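Long-range contacts in uncharacterized protein, DUF633, LMOf2365_1472 (Listeria monocytogenes str. 4b F2365, PDB 3GNL), which is uncharacterised but probably methylates N1 of adenine 22 in tRNA, with S-adenosylmethionine as the likely methyl donor: residues L142-A147 against V160-E165; T93-G98 against K120-P125; L103-L108 against R133-Q138; S17-N22 against Q43-A48; I175-C180 against A229-V234. All blocks are in the same frame, centred on the assembly; numbering follows the deposited sequence.

Contact 1: L142-A147 against V160-E165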
# COMPACT_ATOMS: atom_id res chain seq x y z
N LEU A 142 0.77 4.56 -13.37
CA LEU A 142 1.36 5.73 -12.78
C LEU A 142 1.01 5.87 -11.30
O LEU A 142 -0.14 5.65 -10.90
CB LEU A 142 0.91 6.97 -13.56
CG LEU A 142 1.61 8.30 -13.54
CD1 LEU A 142 3.12 8.19 -13.94
CD2 LEU A 142 0.90 9.20 -14.54
N ILE A 143 1.97 6.26 -10.47
CA ILE A 143 1.67 6.72 -9.13
C ILE A 143 1.26 8.20 -9.17
O ILE A 143 2.01 9.09 -9.64
CB ILE A 143 2.91 6.50 -8.21
CG1 ILE A 143 3.21 5.00 -8.16
CG2 ILE A 143 2.67 7.06 -6.77
CD1 ILE A 143 4.68 4.67 -7.61
N THR A 144 0.02 8.48 -8.74
CA THR A 144 -0.51 9.83 -8.79
C THR A 144 -0.57 10.57 -7.49
O THR A 144 -0.56 11.78 -7.47
CB THR A 144 -1.92 9.81 -9.38
OG1 THR A 144 -2.71 8.92 -8.61
CG2 THR A 144 -1.85 9.25 -10.81
N SER A 145 -0.57 9.83 -6.37
CA SER A 145 -0.54 10.43 -5.05
C SER A 145 0.14 9.43 -4.14
O SER A 145 0.10 8.24 -4.40
CB SER A 145 -1.95 10.66 -4.48
OG SER A 145 -2.65 11.72 -5.15
N GLU A 146 0.78 9.99 -3.09
CA GLU A 146 1.26 9.15 -1.96
C GLU A 146 1.17 9.93 -0.69
O GLU A 146 1.15 11.18 -0.66
CB GLU A 146 2.74 8.75 -2.16
CG GLU A 146 3.03 7.99 -3.46
CD GLU A 146 4.52 7.61 -3.62
OE1 GLU A 146 5.34 8.57 -3.75
OE2 GLU A 146 4.79 6.40 -3.60
N ALA A 147 1.13 9.17 0.40
CA ALA A 147 1.13 9.74 1.72
C ALA A 147 1.99 8.88 2.63
O ALA A 147 2.13 7.68 2.41
CB ALA A 147 -0.27 9.87 2.30
N VAL A 160 -1.35 5.80 -4.52
CA VAL A 160 -2.54 5.76 -5.36
C VAL A 160 -2.06 5.67 -6.77
O VAL A 160 -1.13 6.42 -7.14
CB VAL A 160 -3.37 7.01 -5.16
CG1 VAL A 160 -4.65 6.93 -6.04
CG2 VAL A 160 -3.71 7.20 -3.66
N LEU A 161 -2.61 4.74 -7.54
CA LEU A 161 -2.14 4.50 -8.91
C LEU A 161 -3.26 4.60 -9.91
O LEU A 161 -4.42 4.39 -9.57
CB LEU A 161 -1.53 3.11 -9.03
CG LEU A 161 -0.31 2.90 -8.10
CD1 LEU A 161 -0.82 2.31 -6.83
CD2 LEU A 161 0.72 1.99 -8.68
N ALA A 162 -2.90 4.79 -11.18
CA ALA A 162 -3.90 4.81 -12.27
C ALA A 162 -3.23 4.18 -13.50
O ALA A 162 -2.00 4.31 -13.65
CB ALA A 162 -4.34 6.22 -12.55
N PRO A 163 -4.00 3.54 -14.40
CA PRO A 163 -3.38 3.02 -15.63
C PRO A 163 -2.78 4.12 -16.48
O PRO A 163 -3.27 5.25 -16.52
CB PRO A 163 -4.56 2.37 -16.38
CG PRO A 163 -5.64 2.30 -15.45
CD PRO A 163 -5.47 3.40 -14.44
N SER A 164 -1.67 3.80 -17.14
CA SER A 164 -1.00 4.70 -18.05
C SER A 164 -0.83 4.00 -19.40
O SER A 164 -0.37 2.86 -19.47
CB SER A 164 0.38 5.10 -17.48
OG SER A 164 1.02 6.02 -18.35
N GLU A 165 -1.22 4.66 -20.49
CA GLU A 165 -0.90 4.07 -21.80
C GLU A 165 0.55 4.27 -22.22
O GLU A 165 1.07 3.53 -23.05
CB GLU A 165 -1.91 4.48 -22.90
CG GLU A 165 -2.17 5.96 -23.11
CD GLU A 165 -2.91 6.18 -24.46
OE1 GLU A 165 -4.06 6.66 -24.44
OE2 GLU A 165 -2.31 5.81 -25.50
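With CG1 of Ile143 and CG of Leu161 both anti to their own carbonyl carbons (chi1 -61° in each), the two side chains lie side by side and point the same way; CG1 of Ile143 meets CD2 of Leu161 at 3.9 Å. They form a non-hydrogen-bonded pair of an antiparallel hairpin, and at this pair the backbones come close enough for Leu161 CA to offer a C-H to Leu142 O at 3.0 Å. Leu142 and Ala162 are the hydrogen-bonded pair before it, joined by Leu142 N to Ala162 O and Ala162 N to Leu142 O. Then the register slips by one: Thr144 and Ser145 together face Val160, a classic beta bulge. Thr144 N gives a bond of 2.9 Å to Val160 O, while Val160 N bonds to Ser145 O at 2.8 Å, so both polar backbone atoms of Val160 are used across the bulge. Thr144 crosses Val160 at about a right angle, its OG1 3.8 Å from Val160 CG1. Beyond it, CG2 of Val160 lies 4.0 Å from Ser145 CB, on the face where Tyr18 packs over both residues. Helix 129-139 packs on the other face, Ser136 touching both Ile143 and Leu161, with Pro179 and Cys180 of helix 179-184 also against Ile143. Strand 154-163 bonds on its other side to strand 120-125, leaving strand 141-151 outermost in the sheet within the chain.

Contact 2: T93-G98 against K120-P125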
# COMPACT_ATOMS: atom_id res chain seq x y z
N THR A 93 -12.40 1.36 -8.49
CA THR A 93 -11.29 1.55 -7.55
C THR A 93 -11.08 0.28 -6.73
O THR A 93 -12.03 -0.26 -6.19
CB THR A 93 -11.59 2.72 -6.66
OG1 THR A 93 -11.72 3.87 -7.49
CG2 THR A 93 -10.42 2.96 -5.69
N ILE A 94 -9.82 -0.17 -6.57
CA ILE A 94 -9.53 -1.29 -5.67
C ILE A 94 -8.61 -0.79 -4.56
O ILE A 94 -7.63 -0.07 -4.87
CB ILE A 94 -8.84 -2.46 -6.38
CG1 ILE A 94 -9.67 -3.02 -7.55
CG2 ILE A 94 -8.50 -3.59 -5.36
CD1 ILE A 94 -8.97 -4.11 -8.31
N VAL A 95 -9.00 -1.11 -3.31
CA VAL A 95 -8.20 -0.81 -2.11
C VAL A 95 -7.59 -2.08 -1.62
O VAL A 95 -8.28 -3.07 -1.49
CB VAL A 95 -9.08 -0.23 -0.99
CG1 VAL A 95 -8.32 0.07 0.29
CG2 VAL A 95 -9.82 1.03 -1.46
N ILE A 96 -6.27 -2.09 -1.38
CA ILE A 96 -5.61 -3.25 -0.73
C ILE A 96 -4.70 -2.65 0.34
O ILE A 96 -3.67 -2.01 0.00
CB ILE A 96 -4.78 -4.14 -1.72
CG1 ILE A 96 -5.57 -4.37 -3.02
CG2 ILE A 96 -4.41 -5.49 -1.04
CD1 ILE A 96 -4.80 -5.13 -4.08
N ALA A 97 -5.09 -2.82 1.60
CA ALA A 97 -4.41 -2.21 2.76
C ALA A 97 -4.08 -3.27 3.81
O ALA A 97 -4.70 -4.32 3.83
CB ALA A 97 -5.28 -1.11 3.36
N GLY A 98 -3.07 -2.98 4.63
CA GLY A 98 -2.79 -3.78 5.83
C GLY A 98 -2.18 -5.13 5.55
O GLY A 98 -2.42 -6.07 6.28
N LYS A 120 -8.33 3.06 -10.66
CA LYS A 120 -7.63 3.58 -9.48
C LYS A 120 -7.31 2.43 -8.55
O LYS A 120 -8.15 1.57 -8.29
CB LYS A 120 -8.44 4.66 -8.78
CG LYS A 120 -7.75 5.32 -7.56
CD LYS A 120 -8.29 6.71 -7.17
CE LYS A 120 -9.80 6.68 -6.92
NZ LYS A 120 -10.15 8.06 -6.59
N LEU A 121 -6.05 2.38 -8.07
CA LEU A 121 -5.68 1.46 -6.99
C LEU A 121 -5.22 2.32 -5.85
O LEU A 121 -4.48 3.29 -6.04
CB LEU A 121 -4.52 0.50 -7.37
CG LEU A 121 -4.66 -0.35 -8.62
CD1 LEU A 121 -3.34 -1.08 -9.02
CD2 LEU A 121 -5.78 -1.36 -8.40
N ILE A 122 -5.66 1.97 -4.64
CA ILE A 122 -5.17 2.63 -3.43
C ILE A 122 -4.53 1.54 -2.56
O ILE A 122 -5.23 0.59 -2.08
CB ILE A 122 -6.29 3.28 -2.63
CG1 ILE A 122 -7.01 4.33 -3.50
CG2 ILE A 122 -5.69 3.95 -1.41
CD1 ILE A 122 -8.42 4.71 -2.97
N LEU A 123 -3.20 1.58 -2.43
CA LEU A 123 -2.51 0.42 -1.82
C LEU A 123 -1.79 0.92 -0.57
O LEU A 123 -1.20 2.02 -0.57
CB LEU A 123 -1.48 -0.18 -2.80
CG LEU A 123 -2.02 -0.50 -4.18
CD1 LEU A 123 -0.84 -1.08 -4.99
CD2 LEU A 123 -3.21 -1.46 -4.10
N GLN A 124 -1.85 0.12 0.50
CA GLN A 124 -1.19 0.52 1.74
C GLN A 124 -0.42 -0.70 2.23
O GLN A 124 -0.94 -1.49 2.98
CB GLN A 124 -2.21 1.04 2.74
CG GLN A 124 -1.55 1.59 4.04
CD GLN A 124 -1.33 0.49 5.05
OE1 GLN A 124 -2.27 -0.18 5.44
NE2 GLN A 124 -0.06 0.27 5.44
N PRO A 125 0.84 -0.83 1.79
CA PRO A 125 1.67 -1.98 2.22
C PRO A 125 2.35 -1.72 3.57
O PRO A 125 2.79 -0.61 3.84
CB PRO A 125 2.73 -2.07 1.14
CG PRO A 125 2.95 -0.60 0.71
CD PRO A 125 1.53 0.01 0.81
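Thr93 opens the pairing by lying alongside Lys120, its OG1 3.5 Å from Lys120 CE and its CG2 3.8 Å from Ile122 CD1. Glu23 receives both polar ends, by a hydrogen bond from Thr93 OG1 and a salt bridge from Lys120 NZ, which also bonds to Tyr18 O. Ile94 follows with its N on Lys120 O and its O taking the N-H of Ile122 at 2.8 Å; on the opposite face from Thr93, its CB touches CD2 of Leu121. Val95 turns back to the Thr93 face, where CG2 lies 4.2 Å from Ile122 CD1. Ile96 repeats the pattern of Ile94: N binds Ile122 O, O binds Gln124 N, and CG1 packs 3.9 Å from CD2 of Leu123, the two chains pointing the same way. Ala97 puts CB against Gln124 CB. At Gly98, N gives a bond to Gln124 O at 3.1 Å and a weak one to Gln124 OE1; the bend of the glutamine chain at chi2 (-87°) swings CD back toward the glycine. Arg11 NH1 also binds that OE1, and Asn126 OD1 takes the NE2. These parallel strands belong to a beta-alpha-beta unit through helix 101-110, in the centre of a Rossmann-like sheet. The chemistry is thus divided: buried aliphatic branches along the middle, with polar side chains satisfied by outside partners at both ends.

Contact 3: L103-L108 against R133-Q138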
# COMPACT_ATOMS: atom_id res chain seq x y z
N LEU A 103 2.81 -9.63 -0.79
CA LEU A 103 1.48 -10.26 -0.82
C LEU A 103 0.55 -9.46 -1.73
O LEU A 103 -0.21 -10.05 -2.52
CB LEU A 103 0.83 -10.38 0.56
CG LEU A 103 -0.57 -11.07 0.59
CD1 LEU A 103 -0.68 -12.38 -0.27
CD2 LEU A 103 -1.03 -11.34 2.01
N ILE A 104 0.59 -8.14 -1.58
CA ILE A 104 -0.21 -7.25 -2.43
C ILE A 104 0.19 -7.39 -3.88
O ILE A 104 -0.67 -7.46 -4.75
CB ILE A 104 -0.13 -5.74 -2.00
CG1 ILE A 104 -0.71 -5.54 -0.60
CG2 ILE A 104 -0.89 -4.86 -3.01
CD1 ILE A 104 -0.64 -4.12 -0.03
N ARG A 105 1.49 -7.44 -4.13
CA ARG A 105 1.98 -7.60 -5.48
C ARG A 105 1.43 -8.90 -6.06
O ARG A 105 0.95 -8.90 -7.22
CB ARG A 105 3.53 -7.61 -5.52
CG ARG A 105 4.05 -7.59 -6.99
CD ARG A 105 5.55 -7.28 -7.04
NE ARG A 105 6.01 -7.18 -8.42
CZ ARG A 105 7.21 -6.73 -8.81
NH1 ARG A 105 8.13 -6.38 -7.92
NH2 ARG A 105 7.48 -6.67 -10.11
N THR A 106 1.52 -9.98 -5.28
CA THR A 106 1.04 -11.33 -5.69
C THR A 106 -0.45 -11.26 -6.03
O THR A 106 -0.88 -11.77 -7.08
CB THR A 106 1.35 -12.38 -4.62
OG1 THR A 106 2.78 -12.45 -4.48
CG2 THR A 106 0.82 -13.79 -5.00
N ILE A 107 -1.21 -10.57 -5.18
CA ILE A 107 -2.65 -10.39 -5.39
C ILE A 107 -2.91 -9.69 -6.73
O ILE A 107 -3.81 -10.10 -7.49
CB ILE A 107 -3.30 -9.63 -4.21
CG1 ILE A 107 -3.40 -10.58 -3.02
CG2 ILE A 107 -4.70 -9.06 -4.62
CD1 ILE A 107 -3.80 -9.89 -1.76
N LEU A 108 -2.16 -8.64 -7.01
CA LEU A 108 -2.28 -7.89 -8.28
C LEU A 108 -1.88 -8.70 -9.52
O LEU A 108 -2.54 -8.58 -10.57
CB LEU A 108 -1.47 -6.58 -8.24
CG LEU A 108 -2.00 -5.55 -7.24
CD1 LEU A 108 -0.99 -4.41 -7.10
CD2 LEU A 108 -3.39 -4.97 -7.66
N ARG A 133 6.00 -0.32 -6.18
CA ARG A 133 6.47 0.69 -7.12
C ARG A 133 7.14 0.02 -8.30
O ARG A 133 6.99 0.52 -9.42
CB ARG A 133 7.35 1.77 -6.41
CG ARG A 133 6.61 2.34 -5.21
CD ARG A 133 7.19 3.66 -4.81
NE ARG A 133 6.65 4.14 -3.55
CZ ARG A 133 7.14 3.86 -2.35
NH1 ARG A 133 8.26 3.12 -2.22
NH2 ARG A 133 6.54 4.33 -1.26
N GLU A 134 7.81 -1.12 -8.08
CA GLU A 134 8.35 -1.91 -9.18
C GLU A 134 7.23 -2.45 -10.02
O GLU A 134 7.31 -2.36 -11.25
CB GLU A 134 9.26 -3.05 -8.70
CG GLU A 134 10.02 -3.65 -9.85
CD GLU A 134 11.18 -4.46 -9.38
OE1 GLU A 134 11.00 -5.32 -8.49
OE2 GLU A 134 12.29 -4.20 -9.92
N TRP A 135 6.19 -2.99 -9.37
CA TRP A 135 5.03 -3.48 -10.10
C TRP A 135 4.46 -2.37 -10.95
O TRP A 135 4.06 -2.60 -12.10
CB TRP A 135 4.00 -4.00 -9.09
CG TRP A 135 2.73 -4.52 -9.78
CD1 TRP A 135 2.49 -5.78 -10.20
CD2 TRP A 135 1.58 -3.74 -10.09
NE1 TRP A 135 1.24 -5.84 -10.78
CE2 TRP A 135 0.67 -4.60 -10.76
CE3 TRP A 135 1.25 -2.40 -9.92
CZ2 TRP A 135 -0.59 -4.15 -11.23
CZ3 TRP A 135 -0.00 -1.95 -10.38
CH2 TRP A 135 -0.90 -2.84 -11.02
N SER A 136 4.37 -1.16 -10.42
CA SER A 136 3.81 -0.03 -11.16
C SER A 136 4.59 0.22 -12.44
O SER A 136 4.00 0.43 -13.51
CB SER A 136 3.77 1.19 -10.22
OG SER A 136 4.26 2.38 -10.79
N GLU A 137 5.92 0.16 -12.37
CA GLU A 137 6.75 0.31 -13.54
C GLU A 137 6.55 -0.86 -14.51
O GLU A 137 6.39 -0.58 -15.72
CB GLU A 137 8.21 0.34 -13.07
CG GLU A 137 9.22 0.39 -14.20
CD GLU A 137 10.59 0.69 -13.67
OE1 GLU A 137 11.31 -0.30 -13.35
OE2 GLU A 137 10.99 1.88 -13.62
N GLN A 138 6.57 -2.11 -14.05
CA GLN A 138 6.42 -3.30 -14.94
C GLN A 138 5.08 -3.34 -15.62
O GLN A 138 4.97 -3.86 -16.73
CB GLN A 138 6.63 -4.62 -14.22
CG GLN A 138 8.05 -4.91 -13.83
CD GLN A 138 8.14 -6.12 -12.93
OE1 GLN A 138 7.10 -6.74 -12.60
NE2 GLN A 138 9.36 -6.48 -12.51
O HOH W 1 -0.71 -7.56 -12.39
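Arg105 stretches from helix 103-108 across to helix 133-138, passing along Trp135 to reach Glu134 with its tip. From CB, with CG anti to the backbone N (chi1 -172°), the chain runs extended to NE. CG lies 4.0 Å from Trp135 CD1, CD passes the CB of Trp135, and NE stands 3.8 Å from that same CB while forming a salt bridge with Glu109 on its own helix. CZ brings the guanidinium over the backbone N of Trp135, its plane turned 85° from the indole. NH1 gives Glu134 OE1 a nearly straight salt-bridge hydrogen bond of 3.1 Å, in the guanidinium plane and on the anti side of the carboxylate; Gln131 OE1 is a second acceptor for NH1. NH2 approaches Gln138 OE1 at the guanidinium edge, but the modelled distance is too short to carry weight. One turn on, Leu108 crosses Trp135 at about a right angle: CD1 sits over the centre of the six-membered ring, 3.9 Å from its centroid, a CH-pi contact, and CB touches NE1. A water takes the NE1 proton at 3.1 Å and donates to Leu108 O, tying indole to backbone. Leu121 touches both side chains. Segments 103-108 and 133-138 run 26° apart over one face of a parallel sheet, apolar toward the strands and charged farther out, as the Rossmann-like methyltransferase fold provides.

Contact 4: S17-N22 against Q43-A48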
# COMPACT_ATOMS: atom_id res chain seq x y z
N SER A 17 -9.51 8.71 2.00
CA SER A 17 -9.52 10.10 1.49
C SER A 17 -9.26 10.14 -0.02
O SER A 17 -9.49 11.18 -0.65
CB SER A 17 -8.48 10.98 2.21
OG SER A 17 -7.19 10.72 1.72
N TYR A 18 -8.76 9.05 -0.59
CA TYR A 18 -8.49 8.94 -2.01
C TYR A 18 -9.66 8.39 -2.80
O TYR A 18 -9.56 8.23 -4.01
CB TYR A 18 -7.22 8.12 -2.25
CG TYR A 18 -5.99 8.83 -1.71
CD1 TYR A 18 -5.54 10.03 -2.28
CD2 TYR A 18 -5.27 8.28 -0.65
CE1 TYR A 18 -4.39 10.69 -1.79
CE2 TYR A 18 -4.09 8.93 -0.14
CZ TYR A 18 -3.67 10.11 -0.73
OH TYR A 18 -2.54 10.75 -0.25
N ILE A 19 -10.77 8.13 -2.11
CA ILE A 19 -12.01 7.68 -2.80
C ILE A 19 -12.88 8.92 -2.83
O ILE A 19 -13.24 9.42 -1.80
CB ILE A 19 -12.72 6.58 -1.97
CG1 ILE A 19 -11.82 5.34 -1.86
CG2 ILE A 19 -14.08 6.21 -2.60
CD1 ILE A 19 -12.29 4.27 -0.84
N THR A 20 -13.18 9.45 -4.02
CA THR A 20 -13.72 10.81 -4.10
C THR A 20 -14.89 11.01 -5.05
O THR A 20 -15.57 12.03 -4.98
CB THR A 20 -12.58 11.83 -4.53
OG1 THR A 20 -12.04 11.42 -5.79
CG2 THR A 20 -11.48 11.90 -3.48
N LYS A 21 -15.09 10.07 -5.95
CA LYS A 21 -15.94 10.34 -7.12
C LYS A 21 -17.20 9.49 -7.15
O LYS A 21 -17.65 9.07 -8.24
CB LYS A 21 -15.13 10.12 -8.39
CG LYS A 21 -13.91 11.04 -8.52
CD LYS A 21 -12.84 10.38 -9.39
CE LYS A 21 -13.35 10.11 -10.80
NZ LYS A 21 -12.50 9.12 -11.50
N ASN A 22 -17.76 9.21 -5.98
CA ASN A 22 -18.95 8.33 -5.90
C ASN A 22 -18.69 7.03 -6.72
O ASN A 22 -19.46 6.64 -7.59
CB ASN A 22 -20.20 9.09 -6.39
CG ASN A 22 -21.51 8.37 -6.06
OD1 ASN A 22 -22.34 8.17 -6.95
ND2 ASN A 22 -21.70 8.00 -4.79
N GLN A 43 -20.98 9.05 1.01
CA GLN A 43 -21.30 9.13 -0.42
C GLN A 43 -20.15 9.18 -1.39
O GLN A 43 -20.33 9.27 -2.60
CB GLN A 43 -22.31 10.24 -0.74
CG GLN A 43 -23.57 10.09 0.05
CD GLN A 43 -24.52 11.20 -0.26
OE1 GLN A 43 -25.10 11.24 -1.36
NE2 GLN A 43 -24.66 12.14 0.67
N THR A 44 -18.96 9.06 -0.86
CA THR A 44 -17.82 9.05 -1.73
C THR A 44 -17.76 7.73 -2.50
O THR A 44 -17.12 7.69 -3.52
CB THR A 44 -16.47 9.30 -0.99
OG1 THR A 44 -16.31 8.28 0.00
CG2 THR A 44 -16.41 10.69 -0.31
N ALA A 45 -18.40 6.65 -2.03
CA ALA A 45 -18.56 5.42 -2.85
C ALA A 45 -20.05 5.06 -3.01
O ALA A 45 -20.82 5.25 -2.09
CB ALA A 45 -17.83 4.22 -2.20
N SER A 46 -20.41 4.53 -4.17
CA SER A 46 -21.82 4.17 -4.44
C SER A 46 -22.10 2.70 -4.23
O SER A 46 -23.27 2.30 -4.09
CB SER A 46 -22.20 4.61 -5.85
OG SER A 46 -21.36 3.99 -6.82
N PHE A 47 -21.05 1.88 -4.19
CA PHE A 47 -21.15 0.44 -4.08
C PHE A 47 -19.77 -0.02 -3.60
O PHE A 47 -18.77 0.58 -4.00
CB PHE A 47 -21.50 -0.19 -5.42
CG PHE A 47 -21.39 -1.67 -5.43
CD1 PHE A 47 -22.36 -2.47 -4.83
CD2 PHE A 47 -20.29 -2.30 -6.02
CE1 PHE A 47 -22.23 -3.88 -4.83
CE2 PHE A 47 -20.16 -3.68 -6.02
CZ PHE A 47 -21.13 -4.48 -5.44
N ALA A 48 -19.73 -1.06 -2.76
CA ALA A 48 -18.47 -1.69 -2.38
C ALA A 48 -18.58 -3.20 -2.32
O ALA A 48 -19.60 -3.73 -1.88
CB ALA A 48 -18.01 -1.19 -1.05
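This is a loop-to-loop contact at the end of the Rossmann-like sheet where strands 23-28 and 45-52 begin: the turn leading into the first meets the turn leading from helix 34-41 into the second. The two strands are parallel neighbours in the sheet, joined by that helix as a beta-alpha-beta crossover. Asn22 and Thr44 sit at the centre of the contact. The carboxamide of Asn22, with CG anti to the backbone N (chi1 -168°), reaches over the end of the helix, and ND2 gives a hydrogen bond of 2.9 Å to Gln43 O. The donor is tilted 30° from the plane of that carbonyl. Gln43 is the first residue after helix 34-41 to leave helical backbone angles, with positive phi, and the bond falls on this residue. Asn22 N lies 3.0 Å from Thr44 O. Deeper in, Ile19 supplies the apolar part, its CG2 4.3 Å from Ala45 CB; its side chain also packs on Ile25, Leu35 and Ile122. The same CG2 lies 3.5 Å from Thr44 O. Thr44 CB lies 3.3 Å from Ile19 O, and Thr44 OG1 is hydrogen-bonded to Asn42 OD1. Glu23, next after Asn22, continues the pairing with backbone bonds to Thr44 and Ser46, and its carboxylate takes the backbone N-H groups of Thr20 and Lys21. Ser46 CB packs against the carboxamide of Asn22, 3.6 Å from ND2 and 3.7 Å from OD1.

Contact 5: I175-C180 against A229-V234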
# COMPACT_ATOMS: atom_id res chain seq x y z
N ILE A 175 11.46 4.44 -6.88
CA ILE A 175 10.99 3.12 -6.43
C ILE A 175 11.17 2.91 -4.91
O ILE A 175 10.29 2.37 -4.23
CB ILE A 175 11.65 2.01 -7.26
CG1 ILE A 175 10.92 1.93 -8.62
CG2 ILE A 175 11.57 0.64 -6.63
CD1 ILE A 175 11.64 1.12 -9.62
N PHE A 176 12.33 3.28 -4.38
CA PHE A 176 12.65 2.99 -2.97
C PHE A 176 11.89 3.90 -2.04
O PHE A 176 11.49 3.43 -0.96
CB PHE A 176 14.17 3.20 -2.79
CG PHE A 176 14.77 2.65 -1.54
CD1 PHE A 176 15.43 1.42 -1.57
CD2 PHE A 176 14.77 3.39 -0.37
CE1 PHE A 176 16.05 0.90 -0.40
CE2 PHE A 176 15.41 2.88 0.81
CZ PHE A 176 16.02 1.65 0.77
N PHE A 177 11.70 5.16 -2.40
CA PHE A 177 11.18 6.20 -1.53
C PHE A 177 9.76 6.70 -1.84
O PHE A 177 9.07 7.24 -0.95
CB PHE A 177 12.11 7.40 -1.48
CG PHE A 177 13.48 7.06 -0.96
CD1 PHE A 177 13.64 6.79 0.40
CD2 PHE A 177 14.58 7.02 -1.82
CE1 PHE A 177 14.91 6.48 0.92
CE2 PHE A 177 15.85 6.72 -1.33
CZ PHE A 177 16.03 6.44 0.04
N GLY A 178 9.41 6.57 -3.11
CA GLY A 178 8.11 7.08 -3.58
C GLY A 178 8.32 8.36 -4.35
O GLY A 178 8.84 9.35 -3.82
N PRO A 179 7.83 8.42 -5.60
CA PRO A 179 8.03 9.66 -6.35
C PRO A 179 7.35 10.90 -5.78
O PRO A 179 7.89 11.98 -5.89
CB PRO A 179 7.47 9.31 -7.76
CG PRO A 179 6.41 8.26 -7.44
CD PRO A 179 7.05 7.41 -6.31
N CYS A 180 6.17 10.74 -5.17
CA CYS A 180 5.49 11.87 -4.55
C CYS A 180 6.10 12.17 -3.20
O CYS A 180 6.28 13.33 -2.84
CB CYS A 180 3.98 11.57 -4.42
SG CYS A 180 3.14 11.05 -6.00
N ALA A 229 23.60 5.23 0.84
CA ALA A 229 23.88 6.21 -0.22
C ALA A 229 22.58 6.72 -0.86
O ALA A 229 22.44 7.94 -1.09
CB ALA A 229 24.83 5.61 -1.26
N LEU A 230 21.61 5.83 -1.03
CA LEU A 230 20.31 6.29 -1.55
C LEU A 230 19.63 7.29 -0.61
O LEU A 230 19.03 8.28 -1.04
CB LEU A 230 19.38 5.11 -1.82
CG LEU A 230 19.74 4.18 -2.97
CD1 LEU A 230 18.94 2.89 -2.89
CD2 LEU A 230 19.50 4.91 -4.31
N VAL A 231 19.64 7.02 0.69
CA VAL A 231 19.06 7.94 1.62
C VAL A 231 19.80 9.26 1.63
O VAL A 231 19.18 10.33 1.63
CB VAL A 231 19.02 7.33 3.07
CG1 VAL A 231 18.64 8.39 4.09
CG2 VAL A 231 18.03 6.13 3.14
N GLU A 232 21.14 9.22 1.58
CA GLU A 232 21.93 10.46 1.61
C GLU A 232 21.62 11.30 0.38
O GLU A 232 21.55 12.52 0.48
CB GLU A 232 23.41 10.13 1.67
CG GLU A 232 23.80 9.54 3.02
CD GLU A 232 25.27 9.16 3.15
OE1 GLU A 232 25.94 8.89 2.13
OE2 GLU A 232 25.75 9.10 4.30
N ASP A 233 21.43 10.63 -0.75
CA ASP A 233 21.09 11.31 -2.00
C ASP A 233 19.71 11.97 -1.94
O ASP A 233 19.53 13.08 -2.45
CB ASP A 233 21.12 10.32 -3.16
CG ASP A 233 20.81 10.99 -4.48
OD1 ASP A 233 21.56 11.92 -4.86
OD2 ASP A 233 19.80 10.63 -5.11
N VAL A 234 18.73 11.31 -1.32
CA VAL A 234 17.41 11.94 -1.27
C VAL A 234 17.26 13.01 -0.20
O VAL A 234 16.50 13.97 -0.40
CB VAL A 234 16.21 10.97 -1.31
CG1 VAL A 234 16.33 10.08 -2.55
CG2 VAL A 234 16.02 10.19 0.02
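Leu230 comes first along helix 229-234 and meets both phenylalanines at the end of helix 172-177. Its CD1 stands over one face of the Phe176 ring, offset toward the rim, 4.0 Å from CD1 of that ring. Its CB touches CE2 of Phe177 at 3.9 Å, and its carbonyl O lies 3.6 Å from the same CE2. Val231 approaches the Phe177 ring at the edge, near its plane: CG2 is 3.7 Å from CZ, and the two side chains cross at about a right angle. Its other neighbours are Ala197 and Trp200 of helix 187-208, so this valine faces a junction of three helices. The junction belongs to the helical C-terminal part of the chain, in which the long helices 187-208 and 215-235 pack together and the short helix 172-177 brings its aromatic residues against them. Trp193 of helix 187-208 meets Phe177 edge-to-face, and Phe189 of the same helix adds to the apolar surroundings, while Asp233 ties the short helix by a hydrogen bond to Gln173. Val234 then reaches tip to tip toward Phe177. Its CG2, lying between the backbone N and carbonyl carbon, is placed over the ring centre, 3.7 Å from the centroid and 11° off the normal, in a CH-pi contact. Its CG1, anti to the carbonyl carbon (chi1 -55°), touches CD2 at 3.6 Å. The opposite face of the Phe177 ring carries CD2 of Phe176.

Overall arrangement
Contact 2 is the buried centre of the sheet, with regular parallel bonding and aliphatic faces. Contact 1 continues that sheet outward, antiparallel and bulged, and Leu161 N meets Leu121 O where the two join. Contact 3 lies over one face of contact 2, apolar beneath and ionic toward the outside. Contact 4, its centre about 18 Å from the centre of the chain, is a partly buried, largely polar loop contact near the surface; Tyr18 and Ile19 connect it with contacts 1 and 2. Contact 5 is buried, apolar and aromatic, with no hydrogen bond between its segments. Arg133 and Glu146 bridge it to contacts 3 and 1, whereas contacts 4 and 5 lie about 32 Å apart, centre to centre.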